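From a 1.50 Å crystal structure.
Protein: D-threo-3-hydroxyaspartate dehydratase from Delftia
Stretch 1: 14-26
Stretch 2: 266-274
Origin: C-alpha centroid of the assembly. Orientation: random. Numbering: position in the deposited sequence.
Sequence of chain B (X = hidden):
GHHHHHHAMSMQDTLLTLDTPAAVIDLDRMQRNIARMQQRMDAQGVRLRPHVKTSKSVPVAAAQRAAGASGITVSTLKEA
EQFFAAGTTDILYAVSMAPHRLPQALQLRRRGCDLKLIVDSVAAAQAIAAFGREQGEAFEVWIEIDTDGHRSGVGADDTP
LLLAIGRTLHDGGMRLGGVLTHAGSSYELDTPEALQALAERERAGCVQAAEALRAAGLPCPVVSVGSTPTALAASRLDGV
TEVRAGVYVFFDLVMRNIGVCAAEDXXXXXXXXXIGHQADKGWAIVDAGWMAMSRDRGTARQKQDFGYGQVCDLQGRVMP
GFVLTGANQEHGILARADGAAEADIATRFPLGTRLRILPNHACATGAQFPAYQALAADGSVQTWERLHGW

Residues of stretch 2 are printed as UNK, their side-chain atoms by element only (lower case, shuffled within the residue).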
# COMPACT_ATOMS: atom_id res chain seq x y z
N THR B 14 -4.58 16.21 19.23
CA THR B 14 -3.49 17.02 18.64
C THR B 14 -2.42 16.05 18.20
O THR B 14 -2.60 14.82 18.32
CB THR B 14 -2.83 17.91 19.72
OG1 THR B 14 -2.22 17.02 20.66
CG2 THR B 14 -3.87 18.79 20.46
N LEU B 15 -1.32 16.55 17.66
CA LEU B 15 -0.24 15.66 17.22
C LEU B 15 0.43 14.96 18.37
O LEU B 15 1.14 13.97 18.17
CB LEU B 15 0.80 16.35 16.36
CG LEU B 15 0.28 16.97 15.10
CD1 LEU B 15 1.52 17.39 14.34
CD2 LEU B 15 -0.46 15.96 14.22
N LEU B 16 0.20 15.45 19.59
CA LEU B 16 0.79 14.79 20.75
C LEU B 16 -0.06 13.65 21.26
O LEU B 16 0.46 12.79 22.05
CB LEU B 16 0.94 15.82 21.89
CG LEU B 16 2.03 16.86 21.65
CD1 LEU B 16 2.04 17.79 22.83
CD2 LEU B 16 3.37 16.16 21.52
N THR B 17 -1.37 13.67 20.96
CA THR B 17 -2.29 12.70 21.57
C THR B 17 -2.72 11.60 20.58
O THR B 17 -3.18 10.56 20.99
CB THR B 17 -3.58 13.34 22.14
OG1 THR B 17 -4.35 13.91 21.06
CG2 THR B 17 -3.21 14.41 23.20
N LEU B 18 -2.54 11.83 19.27
CA LEU B 18 -2.84 10.78 18.28
C LEU B 18 -2.00 9.51 18.50
O LEU B 18 -0.81 9.61 18.92
CB LEU B 18 -2.48 11.30 16.87
CG LEU B 18 -3.52 12.27 16.26
CD1 LEU B 18 -2.98 12.82 14.97
CD2 LEU B 18 -4.94 11.66 16.10
N ASP B 19 -2.55 8.35 18.21
CA ASP B 19 -1.65 7.19 18.06
C ASP B 19 -0.90 7.32 16.74
O ASP B 19 -1.30 8.11 15.82
CB ASP B 19 -2.49 5.92 18.07
CG ASP B 19 -1.64 4.62 18.29
OD1 ASP B 19 -0.45 4.72 18.74
OD2 ASP B 19 -2.18 3.49 18.02
N THR B 20 0.24 6.64 16.67
CA THR B 20 1.07 6.65 15.47
C THR B 20 1.18 5.20 14.93
O THR B 20 1.02 4.21 15.67
CB THR B 20 2.49 7.12 15.81
OG1 THR B 20 3.02 6.35 16.90
CG2 THR B 20 2.46 8.61 16.15
N PRO B 21 1.32 5.03 13.63
CA PRO B 21 1.44 6.13 12.64
C PRO B 21 0.09 6.77 12.28
O PRO B 21 -0.95 6.11 12.42
CB PRO B 21 2.02 5.41 11.38
CG PRO B 21 1.48 4.01 11.50
CD PRO B 21 1.42 3.69 13.01
N ALA B 22 0.13 8.01 11.79
CA ALA B 22 -1.09 8.72 11.36
C ALA B 22 -0.73 9.54 10.15
O ALA B 22 0.41 10.08 10.03
CB ALA B 22 -1.59 9.65 12.47
N ALA B 23 -1.68 9.68 9.21
CA ALA B 23 -1.44 10.50 7.99
C ALA B 23 -1.99 11.91 8.26
O ALA B 23 -3.24 12.09 8.41
CB ALA B 23 -2.15 9.80 6.83
N VAL B 24 -1.11 12.90 8.31
CA VAL B 24 -1.49 14.22 8.78
C VAL B 24 -1.53 15.14 7.55
O VAL B 24 -0.52 15.22 6.79
CB VAL B 24 -0.42 14.72 9.77
CG1 VAL B 24 -0.73 16.19 10.13
CG2 VAL B 24 -0.46 13.80 11.04
N ILE B 25 -2.68 15.84 7.37
CA ILE B 25 -2.71 16.87 6.32
C ILE B 25 -2.55 18.25 7.02
O ILE B 25 -3.37 18.61 7.86
CB ILE B 25 -4.10 16.90 5.59
CG1 ILE B 25 -4.38 15.58 4.87
CG2 ILE B 25 -4.11 18.07 4.57
CD1 ILE B 25 -5.86 15.53 4.41
N ASP B 26 -1.50 18.99 6.61
CA ASP B 26 -1.31 20.36 7.10
C ASP B 26 -2.31 21.23 6.26
O ASP B 26 -2.10 21.41 5.04
CB ASP B 26 0.14 20.78 6.86
CG ASP B 26 0.42 22.28 7.23
OD1 ASP B 26 -0.33 23.21 6.96
OD2 ASP B 26 1.43 22.50 7.81
N UNK B 266 4.85 20.30 0.78
CA UNK B 266 4.26 18.97 0.91
C UNK B 266 3.34 19.00 2.12
O UNK B 266 3.80 19.28 3.25
c UNK B 266 4.81 16.50 1.26
c UNK B 266 6.25 17.86 -0.23
c UNK B 266 5.38 17.91 1.03
N UNK B 267 2.04 18.81 1.86
CA UNK B 267 1.00 18.95 2.88
C UNK B 267 0.74 17.66 3.64
O UNK B 267 0.04 17.68 4.62
c UNK B 267 -0.27 19.58 2.25
N UNK B 268 1.19 16.52 3.13
CA UNK B 268 0.87 15.22 3.77
C UNK B 268 2.18 14.71 4.41
O UNK B 268 3.27 14.71 3.77
c UNK B 268 0.17 12.79 3.17
c UNK B 268 0.46 14.21 2.68
c UNK B 268 -0.98 12.78 4.21
c UNK B 268 -0.09 11.87 1.96
N UNK B 269 2.10 14.31 5.68
CA UNK B 269 3.24 13.71 6.32
C UNK B 269 2.70 12.55 7.19
O UNK B 269 1.49 12.55 7.54
o UNK B 269 3.25 15.22 8.26
c UNK B 269 4.07 14.71 7.21
N UNK B 270 3.58 11.63 7.56
CA UNK B 270 3.14 10.50 8.41
C UNK B 270 3.78 10.77 9.78
O UNK B 270 5.02 10.78 9.92
c UNK B 270 2.86 8.91 6.50
c UNK B 270 3.33 8.02 8.84
c UNK B 270 3.58 9.15 7.85
N UNK B 271 2.96 10.87 10.78
CA UNK B 271 3.38 11.04 12.18
C UNK B 271 3.85 9.68 12.68
O UNK B 271 3.15 8.71 12.49
c UNK B 271 2.41 11.91 14.47
c UNK B 271 2.14 11.50 12.98
c UNK B 271 1.04 12.07 15.14
c UNK B 271 3.26 13.19 14.53
N UNK B 272 5.06 9.61 13.31
CA UNK B 272 5.65 8.36 13.71
C UNK B 272 6.26 8.54 15.06
O UNK B 272 6.65 9.66 15.39
c UNK B 272 6.73 7.92 12.69
N UNK B 273 6.40 7.46 15.80
CA UNK B 273 7.12 7.48 17.07
C UNK B 273 8.40 6.68 17.00
O UNK B 273 8.42 5.55 16.40
c UNK B 273 6.87 6.80 19.55
c UNK B 273 6.20 6.82 18.18
o UNK B 273 5.03 7.63 18.33
N UNK B 274 9.47 7.16 17.71
CA UNK B 274 10.66 6.36 17.82
C UNK B 274 10.44 5.24 18.89
O UNK B 274 10.03 5.54 20.04
c UNK B 274 12.18 8.27 17.18
c UNK B 274 13.06 6.37 18.55
c UNK B 274 11.83 7.27 18.30
O HOH W 1 1.58 17.14 7.36

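Position 266 carries three side-chain carbons, one attached to CA and bearing the other two. A fork at CB with no heteroatom is valine, so this is Val-266; its side chain points away from stretch 1 and makes no contact with it.

Position 267 has a single side-chain carbon, which lies 3.8 Å from Asp-26 O; a lone methyl identifies Ala-267. Asp-26 N donates to Ala-267 O at 2.8 Å with an N-H...O angle of 167°, and Ile-25 CA approaches the same oxygen, Ala-267 O, at 3.3 Å in a CA-H...O contact.

At position 268 four carbons are present, forked at the second, and one terminal carbon lies 4.1 Å from Ala-23 CB. A chain that branches at its second carbon is leucine; branching at CB would have meant isoleucine. In Leu-268, chi1 is t and chi2 p, which brings CD1 to that alanine and, at 4.5 Å, to Ile-25 CG1.

Position 269 shows one carbon followed by one oxygen, and that oxygen lies 4.0 Å from Val-24 CB; a single hydroxyl on CB makes this Ser-269. Its backbone pairs with Val-24 in both directions: Val-24 N to Ser-269 O is 2.7 Å and nearly linear at 176°, and Ser-269 N to Val-24 O is 3.0 Å. A water joins the same two residues, donating to Val-24 O at 2.9 Å and hydrogen-bonding Ser-269 OG at 2.7 Å.

Position 270 again has one carbon carrying two others, one of which reaches Pro-21 CB at 3.9 Å. The three-carbon fork gives Val-270, with CG1 making that contact. Its CA lies 3.2 Å from Ala-22 O, as expected where strands approach closely at a non-hydrogen-bonded pair.

The four carbons at position 271 fork at the second, and the fork carbon sits 3.7 Å from Thr-20 CG2. This is Leu-271, also t and p. CD2 lies 4.3 Å from Leu-15 CD2 and 4.0 Å from Leu-18 CB, while CB is 4.0 Å from Val-24 CG2. Leu-271 N donates to Ala-22 O at 2.8 Å, and Ala-22 N returns a bond to Leu-271 O at 3.2 Å.

Position 272 has one side-chain carbon, so it is Ala-272; the methyl points away from stretch 1.

Position 273 has a carbon bearing one oxygen and one carbon, the oxygen 2.8 Å from Thr-20 OG1. Branching with one hydroxyl defines Thr-273, and OG1 donates that hydrogen bond to Thr-20 OG1.

Position 274 repeats the three-carbon fork and is Val-274, whose side chain is out of reach of stretch 1.

The contact is an antiparallel strand pairing with axes at 138°. Hydrogen-bonded pairs Ala-22/Leu-271 and Val-24/Ser-269 alternate with Ala-23/Val-270 and Ile-25/Leu-268, whose side chains occupy the other face. Backbone bonds set the register, and the Asp-26 bond extends the ladder. Leu-271 supplies the largest covered area, 141 Å² of the 655 Å² total, because its side chain meets both the strand and the preceding loop.

Stretch 2 266-274: VALSVLATV
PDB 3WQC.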